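GDP-mannose-dependent alpha-(1-6)-phosphatidylinositol monomannoside mannosyltransferase (Corynebacterium glutamicum, PDB 3OKP) is a mannosyltransferase of the GT-B glycosyltransferase fold, modelled here with guanosine-5'-diphosphate-alpha-d-mannose. Local coordinates at residues Asn12-Arg17 and His50-Thr55; Val39-Gln44 and Val60-Arg65; Ala219-Ile224 and Thr249-Asn254. One frame throughout, in Å; residues are numbered along the deposited sequence.

Interaction 1: Asn12-Arg17 and His50-Thr55; sequences NDFPPR and HAYDKT
Pro15 pushes its CB onto one face of the Tyr52 ring, and this bump on a flat plate sets the shape of the contact. CB stands 3.7 Å from the ring centroid, 27° off the ring normal, a CH-pi contact displaced toward the rim. The displacement favours the phenol end: CB is 3.3 Å from Tyr52 CZ, and Pro15 CG continues outward to 3.6 Å from Tyr52 OH. Pro16 takes the other end of the plate, its ring carbon CB lying 4.1 Å from Tyr52 CB and its N above the same ring face as Pro15 CB. Tyr52 CG stands anti to the backbone N (chi1 -177°), which starts the ring off toward the prolines. A cis peptide bond joins Pro15 to Pro16. Segment 12-17 is the loop that follows strand 7-11 and leads to helix 20-29 in the N-terminal Rossmann-like domain of this GT-B protein; Tyr52 reaches it from helix 46-53, where its side chain also touches Arg26. Beside the prolines, Phe14 occupies the corner between Tyr52 and Asp53. Its CE2 sits 4.2 Å from Tyr52 CE2, at the edge of the tyrosine ring, while Asp53 OD1 approaches the edge of the Phe14 ring near its plane. The polar partner of Asp53 lies outside the two segments: OD2 forms a salt bridge with Arg62 NE. Phe14 packs on Val39 and Ala41.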
loop_
_atom_site.group_PDB
_atom_site.type_symbol
_atom_site.label_atom_id
_atom_site.label_comp_id
_atom_site.label_asym_id
_atom_site.label_seq_id
_atom_site.Cartn_x
_atom_site.Cartn_y
_atom_site.Cartn_z
ATOM N N ASN A 12 -9.903 14.029 -5.421
ATOM C CA ASN A 12 -9.867 14.828 -4.204
ATOM C C ASN A 12 -8.599 14.526 -3.397
ATOM O O ASN A 12 -8.309 15.197 -2.407
ATOM C CB ASN A 12 -11.113 14.549 -3.357
ATOM C CG ASN A 12 -11.246 15.494 -2.173
ATOM O OD1 ASN A 12 -11.183 16.712 -2.327
ATOM N ND2 ASN A 12 -11.431 14.932 -0.985
ATOM N N ASP A 13 -7.851 13.515 -3.833
ATOM C CA ASP A 13 -6.692 13.019 -3.093
ATOM C C ASP A 13 -5.401 13.237 -3.881
ATOM O O ASP A 13 -4.996 12.385 -4.668
ATOM C CB ASP A 13 -6.853 11.524 -2.789
ATOM C CG ASP A 13 -8.182 11.192 -2.135
ATOM O OD1 ASP A 13 -8.475 11.734 -1.046
ATOM O OD2 ASP A 13 -8.930 10.371 -2.711
ATOM N N PHE A 14 -4.762 14.380 -3.667
ATOM C CA PHE A 14 -3.530 14.715 -4.377
ATOM C C PHE A 14 -2.576 15.436 -3.427
ATOM O O PHE A 14 -3.030 16.147 -2.530
ATOM C CB PHE A 14 -3.848 15.584 -5.603
ATOM C CG PHE A 14 -2.755 15.611 -6.644
ATOM C CD1 PHE A 14 -2.461 14.477 -7.400
ATOM C CD2 PHE A 14 -2.035 16.778 -6.885
ATOM C CE1 PHE A 14 -1.450 14.498 -8.363
ATOM C CE2 PHE A 14 -1.023 16.810 -7.848
ATOM C CZ PHE A 14 -0.734 15.667 -8.589
ATOM N N PRO A 15 -1.252 15.228 -3.591
ATOM C CA PRO A 15 -0.276 16.046 -2.869
ATOM C C PRO A 15 -0.518 17.550 -3.083
ATOM O O PRO A 15 -1.173 17.924 -4.061
ATOM C CB PRO A 15 1.056 15.624 -3.490
ATOM C CG PRO A 15 0.829 14.245 -3.969
ATOM C CD PRO A 15 -0.594 14.202 -4.425
ATOM N N PRO A 16 0.031 18.416 -2.204
ATOM C CA PRO A 16 1.008 18.148 -1.137
ATOM C C PRO A 16 0.468 17.443 0.117
ATOM O O PRO A 16 1.258 17.050 0.977
ATOM C CB PRO A 16 1.534 19.544 -0.792
ATOM C CG PRO A 16 0.400 20.449 -1.094
ATOM C CD PRO A 16 -0.332 19.845 -2.263
ATOM N N ARG A 17 -0.853 17.287 0.221
ATOM C CA ARG A 17 -1.454 16.548 1.337
ATOM C C ARG A 17 -0.893 15.125 1.413
ATOM O O ARG A 17 -0.726 14.458 0.389
ATOM C CB ARG A 17 -2.984 16.524 1.215
ATOM C CG ARG A 17 -3.707 15.936 2.429
ATOM C CD ARG A 17 -5.219 16.051 2.289
ATOM N NE ARG A 17 -5.919 15.328 3.349
ATOM N N HIS A 50 0.258 25.464 -5.075
ATOM C CA HIS A 50 1.024 26.148 -6.121
ATOM C C HIS A 50 2.508 25.788 -6.065
ATOM O O HIS A 50 3.129 25.536 -7.102
ATOM C CB HIS A 50 0.849 27.668 -6.029
ATOM C CG HIS A 50 -0.517 28.145 -6.413
ATOM N ND1 HIS A 50 -1.266 28.983 -5.613
ATOM C CD2 HIS A 50 -1.274 27.896 -7.509
ATOM C CE1 HIS A 50 -2.420 29.235 -6.203
ATOM N NE2 HIS A 50 -2.452 28.587 -7.353
ATOM N N ALA A 51 3.060 25.755 -4.852
ATOM C CA ALA A 51 4.468 25.415 -4.640
ATOM C C ALA A 51 4.786 23.981 -5.061
ATOM O O ALA A 51 5.830 23.726 -5.663
ATOM C CB ALA A 51 4.867 25.654 -3.185
ATOM N N TYR A 52 3.885 23.052 -4.745
ATOM C CA TYR A 52 4.057 21.652 -5.130
ATOM C C TYR A 52 3.929 21.449 -6.640
ATOM O O TYR A 52 4.757 20.769 -7.247
ATOM C CB TYR A 52 3.075 20.739 -4.383
ATOM C CG TYR A 52 3.285 19.274 -4.698
ATOM C CD1 TYR A 52 4.265 18.536 -4.037
ATOM C CD2 TYR A 52 2.516 18.630 -5.671
ATOM C CE1 TYR A 52 4.473 17.192 -4.332
ATOM C CE2 TYR A 52 2.719 17.288 -5.976
ATOM C CZ TYR A 52 3.700 16.577 -5.299
ATOM O OH TYR A 52 3.902 15.248 -5.582
ATOM N N ASP A 53 2.895 22.042 -7.235
ATOM C CA ASP A 53 2.618 21.901 -8.667
ATOM C C ASP A 53 3.752 22.455 -9.536
ATOM O O ASP A 53 4.012 21.949 -10.631
ATOM C CB ASP A 53 1.287 22.578 -9.025
ATOM C CG ASP A 53 0.085 21.926 -8.340
ATOM O OD1 ASP A 53 0.241 20.851 -7.716
ATOM O OD2 ASP A 53 -1.022 22.501 -8.423
ATOM N N LYS A 54 4.420 23.488 -9.024
ATOM C CA LYS A 54 5.578 24.109 -9.668
ATOM C C LYS A 54 6.750 23.128 -9.846
ATOM O O LYS A 54 7.592 23.315 -10.730
ATOM C CB LYS A 54 6.012 25.338 -8.850
ATOM C CG LYS A 54 7.054 26.248 -9.495
ATOM C CD LYS A 54 6.488 27.066 -10.650
ATOM C CE LYS A 54 7.522 28.055 -11.168
ATOM N NZ LYS A 54 7.213 28.495 -12.560
ATOM N N THR A 55 6.794 22.087 -9.013
ATOM C CA THR A 55 7.878 21.097 -9.063
ATOM C C THR A 55 7.645 19.991 -10.098
ATOM O O THR A 55 8.571 19.253 -10.440
ATOM C CB THR A 55 8.148 20.437 -7.680
ATOM O OG1 THR A 55 7.069 19.554 -7.337
ATOM C CG2 THR A 55 8.330 21.490 -6.592
#

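Interaction 2: Val39-Gln44 and Val60-Arg65; sequences VFASTQ and VIRWPR
Thr43 and Arg62 interlock where two parallel strands, 37-42 and 59-63, run out into loops. With its OG1 anti to the carbonyl carbon (chi1 -47°), Thr43 donates to Trp63 O at 2.8 Å from well above the carbonyl plane, and the same OG1 rests 3.3 Å from Arg62 CB. Arg62 bends at chi2 (-76°), and its NH1 gives Ser42 O a 2.9 Å bond that lies in the guanidinium plane; a water also accepts from NH1. Farther back, the strands pair in parallel register as part of a beta-alpha-beta unit whose helix is 46-53. Ile61 N binds Val39 O at 2.6 Å, Ala41 N binds Ile61 O, and Trp63 N binds Ala41 O. On one face of the sheet Phe40 and Trp63 lie side by side and point the same way, each with CG anti to its backbone N. Phe40 CZ comes to 3.7 Å from Trp63 CE3; the Phe40 plane and the five-membered ring of Trp63 meet obliquely, at 67°, and helix 72-84 covers both residues. Val39 and Val60 meet on the other face. With NE taken by the salt bridge to Asp53 and NH2 bonded to Pro15 O, the guanidinium has partners on all three nitrogens. This implies a rotation fixed by several polar anchors, with a positive charge that the aspartate would partly balance.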
loop_
_atom_site.group_PDB
_atom_site.type_symbol
_atom_site.label_atom_id
_atom_site.label_comp_id
_atom_site.label_asym_id
_atom_site.label_seq_id
_atom_site.Cartn_x
_atom_site.Cartn_y
_atom_site.Cartn_z
ATOM N N VAL A 39 -3.946 16.566 -14.439
ATOM C CA VAL A 39 -4.633 16.320 -13.167
ATOM C C VAL A 39 -5.642 17.427 -12.871
ATOM O O VAL A 39 -5.353 18.610 -13.060
ATOM C CB VAL A 39 -3.638 16.168 -11.981
ATOM C CG1 VAL A 39 -4.381 15.930 -10.660
ATOM C CG2 VAL A 39 -2.657 15.027 -12.242
ATOM N N PHE A 40 -6.829 17.016 -12.429
ATOM C CA PHE A 40 -7.868 17.911 -11.926
ATOM C C PHE A 40 -8.087 17.563 -10.450
ATOM O O PHE A 40 -8.670 16.524 -10.122
ATOM C CB PHE A 40 -9.152 17.746 -12.758
ATOM C CG PHE A 40 -10.293 18.649 -12.346
ATOM C CD1 PHE A 40 -10.090 20.012 -12.122
ATOM C CD2 PHE A 40 -11.585 18.133 -12.220
ATOM C CE1 PHE A 40 -11.150 20.842 -11.753
ATOM C CE2 PHE A 40 -12.653 18.953 -11.854
ATOM C CZ PHE A 40 -12.436 20.311 -11.618
ATOM N N ALA A 41 -7.591 18.427 -9.564
ATOM C CA ALA A 41 -7.558 18.132 -8.130
ATOM C C ALA A 41 -8.095 19.269 -7.260
ATOM O O ALA A 41 -7.981 20.440 -7.614
ATOM C CB ALA A 41 -6.137 17.762 -7.702
ATOM N N SER A 42 -8.674 18.907 -6.117
ATOM C CA SER A 42 -9.100 19.881 -5.110
ATOM C C SER A 42 -7.903 20.634 -4.512
ATOM O O SER A 42 -6.748 20.246 -4.714
ATOM C CB SER A 42 -9.895 19.185 -4.003
ATOM O OG SER A 42 -9.130 18.161 -3.397
ATOM N N THR A 43 -8.189 21.708 -3.777
ATOM C CA THR A 43 -7.148 22.550 -3.187
ATOM C C THR A 43 -7.407 22.758 -1.695
ATOM O O THR A 43 -8.440 23.305 -1.307
ATOM C CB THR A 43 -7.076 23.927 -3.889
ATOM O OG1 THR A 43 -7.090 23.741 -5.310
ATOM C CG2 THR A 43 -5.812 24.685 -3.481
ATOM N N GLN A 44 -6.463 22.322 -0.867
ATOM C CA GLN A 44 -6.597 22.434 0.586
ATOM C C GLN A 44 -5.921 23.698 1.118
ATOM O O GLN A 44 -6.469 24.384 1.985
ATOM C CB GLN A 44 -6.055 21.180 1.284
ATOM C CG GLN A 44 -6.949 19.943 1.135
ATOM C CD GLN A 44 -6.805 19.254 -0.216
ATOM O OE1 GLN A 44 -5.696 18.938 -0.650
ATOM N NE2 GLN A 44 -7.930 19.009 -0.881
ATOM N N VAL A 60 -1.256 20.372 -13.528
ATOM C CA VAL A 60 -2.279 20.197 -12.496
ATOM C C VAL A 60 -3.238 21.386 -12.554
ATOM O O VAL A 60 -2.822 22.538 -12.413
ATOM C CB VAL A 60 -1.668 20.074 -11.071
ATOM C CG1 VAL A 60 -2.763 19.904 -10.014
ATOM C CG2 VAL A 60 -0.682 18.911 -11.002
ATOM N N ILE A 61 -4.513 21.094 -12.794
ATOM C CA ILE A 61 -5.567 22.105 -12.763
ATOM C C ILE A 61 -6.261 22.025 -11.407
ATOM O O ILE A 61 -6.904 21.022 -11.083
ATOM C CB ILE A 61 -6.587 21.920 -13.919
ATOM C CG1 ILE A 61 -5.871 21.987 -15.274
ATOM C CG2 ILE A 61 -7.709 22.963 -13.829
ATOM C CD1 ILE A 61 -6.686 21.458 -16.448
ATOM N N ARG A 62 -6.112 23.082 -10.614
ATOM C CA ARG A 62 -6.626 23.093 -9.249
ATOM C C ARG A 62 -8.066 23.599 -9.159
ATOM O O ARG A 62 -8.389 24.700 -9.618
ATOM C CB ARG A 62 -5.707 23.903 -8.329
ATOM C CG ARG A 62 -4.340 23.264 -8.062
ATOM C CD ARG A 62 -4.427 22.103 -7.079
ATOM N NE ARG A 62 -3.109 21.536 -6.789
ATOM C CZ ARG A 62 -2.875 20.592 -5.881
ATOM N NH1 ARG A 62 -3.870 20.092 -5.155
ATOM N NH2 ARG A 62 -1.639 20.146 -5.697
ATOM N N TRP A 63 -8.921 22.764 -8.574
ATOM C CA TRP A 63 -10.299 23.115 -8.257
ATOM C C TRP A 63 -10.278 23.903 -6.939
ATOM O O TRP A 63 -9.808 23.389 -5.921
ATOM C CB TRP A 63 -11.131 21.828 -8.155
ATOM C CG TRP A 63 -12.624 21.984 -7.944
ATOM C CD1 TRP A 63 -13.360 21.437 -6.929
ATOM C CD2 TRP A 63 -13.558 22.693 -8.778
ATOM N NE1 TRP A 63 -14.686 21.771 -7.068
ATOM C CE2 TRP A 63 -14.837 22.540 -8.191
ATOM C CE3 TRP A 63 -13.440 23.446 -9.956
ATOM C CZ2 TRP A 63 -15.993 23.116 -8.742
ATOM C CZ3 TRP A 63 -14.591 24.022 -10.501
ATOM C CH2 TRP A 63 -15.850 23.850 -9.894
ATOM N N PRO A 64 -10.765 25.164 -6.960
ATOM C CA PRO A 64 -10.629 26.069 -5.808
ATOM C C PRO A 64 -11.567 25.735 -4.639
ATOM O O PRO A 64 -12.077 26.640 -3.973
ATOM C CB PRO A 64 -10.975 27.438 -6.403
ATOM C CG PRO A 64 -11.954 27.122 -7.487
ATOM C CD PRO A 64 -11.483 25.809 -8.076
ATOM N N ARG A 65 -11.781 24.443 -4.409
ATOM C CA ARG A 65 -12.588 23.949 -3.301
ATOM C C ARG A 65 -11.767 22.980 -2.457
ATOM O O ARG A 65 -10.961 22.208 -2.985
ATOM C CB ARG A 65 -13.845 23.243 -3.821
ATOM C CG ARG A 65 -14.967 24.167 -4.286
ATOM C CD ARG A 65 -15.686 24.801 -3.097
ATOM N NE ARG A 65 -17.070 25.167 -3.401
ATOM C CZ ARG A 65 -17.447 26.328 -3.928
ATOM N NH1 ARG A 65 -18.735 26.563 -4.157
ATOM N NH2 ARG A 65 -16.546 27.254 -4.229
HETATM O O HOH W 1 -4.089 18.581 -2.859
#

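Interaction 3: Ala219-Ile224 and Thr249-Asn254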
loop_
_atom_site.group_PDB
_atom_site.type_symbol
_atom_site.label_atom_id
_atom_site.label_comp_id
_atom_site.label_asym_id
_atom_site.label_seq_id
_atom_site.Cartn_x
_atom_site.Cartn_y
_atom_site.Cartn_z
ATOM N N ALA A 219 4.430 -13.982 21.387
ATOM C CA ALA A 219 5.283 -15.064 20.895
ATOM C C ALA A 219 6.731 -14.951 21.388
ATOM O O ALA A 219 7.482 -15.933 21.344
ATOM C CB ALA A 219 5.239 -15.125 19.369
ATOM N N MET A 220 7.117 -13.767 21.867
ATOM C CA MET A 220 8.511 -13.519 22.262
ATOM C C MET A 220 9.104 -14.412 23.377
ATOM O O MET A 220 10.246 -14.844 23.247
ATOM C CB MET A 220 8.786 -12.031 22.529
ATOM C CG MET A 220 8.933 -11.179 21.260
ATOM S SD MET A 220 10.171 -11.751 20.062
ATOM C CE MET A 220 11.693 -11.275 20.877
ATOM N N PRO A 221 8.348 -14.681 24.473
ATOM C CA PRO A 221 8.938 -15.509 25.538
ATOM C C PRO A 221 9.595 -16.805 25.043
ATOM O O PRO A 221 10.702 -17.130 25.478
ATOM C CB PRO A 221 7.747 -15.808 26.454
ATOM C CG PRO A 221 6.867 -14.610 26.291
ATOM C CD PRO A 221 6.978 -14.254 24.825
ATOM N N GLN A 222 8.936 -17.526 24.137
ATOM C CA GLN A 222 9.526 -18.748 23.574
ATOM C C GLN A 222 10.736 -18.452 22.691
ATOM O O GLN A 222 11.734 -19.174 22.744
ATOM C CB GLN A 222 8.489 -19.574 22.811
ATOM C CG GLN A 222 7.596 -20.418 23.709
ATOM C CD GLN A 222 6.554 -21.187 22.924
ATOM O OE1 GLN A 222 5.385 -20.800 22.881
ATOM N NE2 GLN A 222 6.973 -22.271 22.283
ATOM N N VAL A 223 10.643 -17.387 21.892
ATOM C CA VAL A 223 11.759 -16.951 21.044
ATOM C C VAL A 223 12.984 -16.624 21.902
ATOM O O VAL A 223 14.086 -17.108 21.635
ATOM C CB VAL A 223 11.377 -15.739 20.148
ATOM C CG1 VAL A 223 12.573 -15.269 19.318
ATOM C CG2 VAL A 223 10.203 -16.089 19.228
ATOM N N ILE A 224 12.770 -15.820 22.944
ATOM C CA ILE A 224 13.832 -15.401 23.863
ATOM C C ILE A 224 14.473 -16.593 24.574
ATOM O O ILE A 224 15.690 -16.628 24.750
ATOM C CB ILE A 224 13.311 -14.368 24.906
ATOM C CG1 ILE A 224 12.857 -13.088 24.199
ATOM C CG2 ILE A 224 14.384 -14.046 25.954
ATOM C CD1 ILE A 224 11.882 -12.254 24.998
ATOM N N THR A 249 5.884 -5.924 29.017
ATOM C CA THR A 249 6.498 -5.641 30.327
ATOM C C THR A 249 7.499 -6.703 30.795
ATOM O O THR A 249 8.566 -6.364 31.309
ATOM C CB THR A 249 5.434 -5.400 31.434
ATOM O OG1 THR A 249 4.454 -4.468 30.968
ATOM C CG2 THR A 249 6.080 -4.834 32.698
ATOM N N ASP A 250 7.161 -7.977 30.606
ATOM C CA ASP A 250 8.023 -9.073 31.060
ATOM C C ASP A 250 9.076 -9.497 30.033
ATOM O O ASP A 250 9.910 -10.362 30.313
ATOM C CB ASP A 250 7.176 -10.272 31.507
ATOM C CG ASP A 250 6.310 -9.956 32.718
ATOM O OD1 ASP A 250 6.759 -9.184 33.595
ATOM O OD2 ASP A 250 5.179 -10.482 32.794
ATOM N N VAL A 251 9.037 -8.884 28.851
ATOM C CA VAL A 251 10.031 -9.137 27.799
ATOM C C VAL A 251 10.744 -7.841 27.381
ATOM O O VAL A 251 11.236 -7.719 26.258
ATOM C CB VAL A 251 9.405 -9.851 26.563
ATOM C CG1 VAL A 251 9.004 -11.280 26.910
ATOM C CG2 VAL A 251 8.203 -9.071 26.013
ATOM N N SER A 252 10.818 -6.895 28.316
ATOM C CA SER A 252 11.273 -5.525 28.044
ATOM C C SER A 252 12.685 -5.411 27.460
ATOM O O SER A 252 12.957 -4.512 26.659
ATOM C CB SER A 252 11.165 -4.678 29.316
ATOM O OG SER A 252 12.112 -5.094 30.289
ATOM N N GLN A 253 13.573 -6.318 27.862
ATOM C CA GLN A 253 14.962 -6.298 27.402
ATOM C C GLN A 253 15.110 -6.738 25.946
ATOM O O GLN A 253 16.124 -6.447 25.309
ATOM C CB GLN A 253 15.841 -7.183 28.288
ATOM C CG GLN A 253 15.975 -6.711 29.724
ATOM C CD GLN A 253 16.812 -7.656 30.557
ATOM O OE1 GLN A 253 16.284 -8.579 31.187
ATOM N NE2 GLN A 253 18.127 -7.453 30.546
ATOM N N ASN A 254 14.100 -7.437 25.429
ATOM C CA ASN A 254 14.155 -7.989 24.072
ATOM C C ASN A 254 13.171 -7.356 23.083
ATOM O O ASN A 254 13.050 -7.808 21.939
ATOM C CB ASN A 254 13.941 -9.504 24.113
ATOM C CG ASN A 254 15.013 -10.224 24.902
ATOM O OD1 ASN A 254 14.977 -10.261 26.132
ATOM N ND2 ASN A 254 15.970 -10.817 24.193
#
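Ile224 reaches from helix 213-226 toward Val251 and Asn254, and its side chain can be followed outward carbon by carbon. CB carries two branches. CG2, anti to the backbone N, turns to the amide end of Asn254 and lies 3.8 Å from its OD1. CG1, anti to the carbonyl carbon (chi1 -63°), comes to 3.7 Å from Asn254 CG, running against the middle of that side chain. The tip, CD1, is the most engaged atom: it sits 3.5 Å from Asn254 CB and 3.6 Å from Val251 CG1, between the two residues. Val251 CG1 has a second neighbour in Pro221 CG at 4.0 Å, about one helical turn before Ile224, and Met220 CE closes on Asn254 O at 3.9 Å. This joins the helix to the loop that leads from helix 241-247 into strand 255-259, within the C-terminal Rossmann-like domain of the GT-B fold. The amide of Asn254 lies against Ile224 but finds its hydrogen bonds elsewhere, ND2 donating to Ala230 O and Pro228 O, which ties the loop to the approach to strand 231-235. Across the two segments the packing is by van der Waals contact, partly against that amide, whose buried nitrogen is satisfied by carbonyls outside the contact.

How the interactions relate
Interactions 1 and 2 both involve the beta-alpha-beta unit of strand 37-42, helix 46-53 and strand 59-63 at the edge of the N-terminal sheet, their centres 9 Å apart. They touch directly: Asn12 OD1 and Ser42 OG lie 2.7 Å apart in a probable hydrogen bond. Interaction 2 pairs the outermost strand with its neighbour through backbone bonds, whereas interaction 1 packs helix 46-53 on a loop through ring contacts. Interaction 3 lies in the other domain, its centre about 44 Å from that of interaction 1. All three are partly buried; interaction 2 covers the most surface, 567 Å², against 195 and 226 Å² for the helix-loop contacts, which have no hydrogen bonds between their segments.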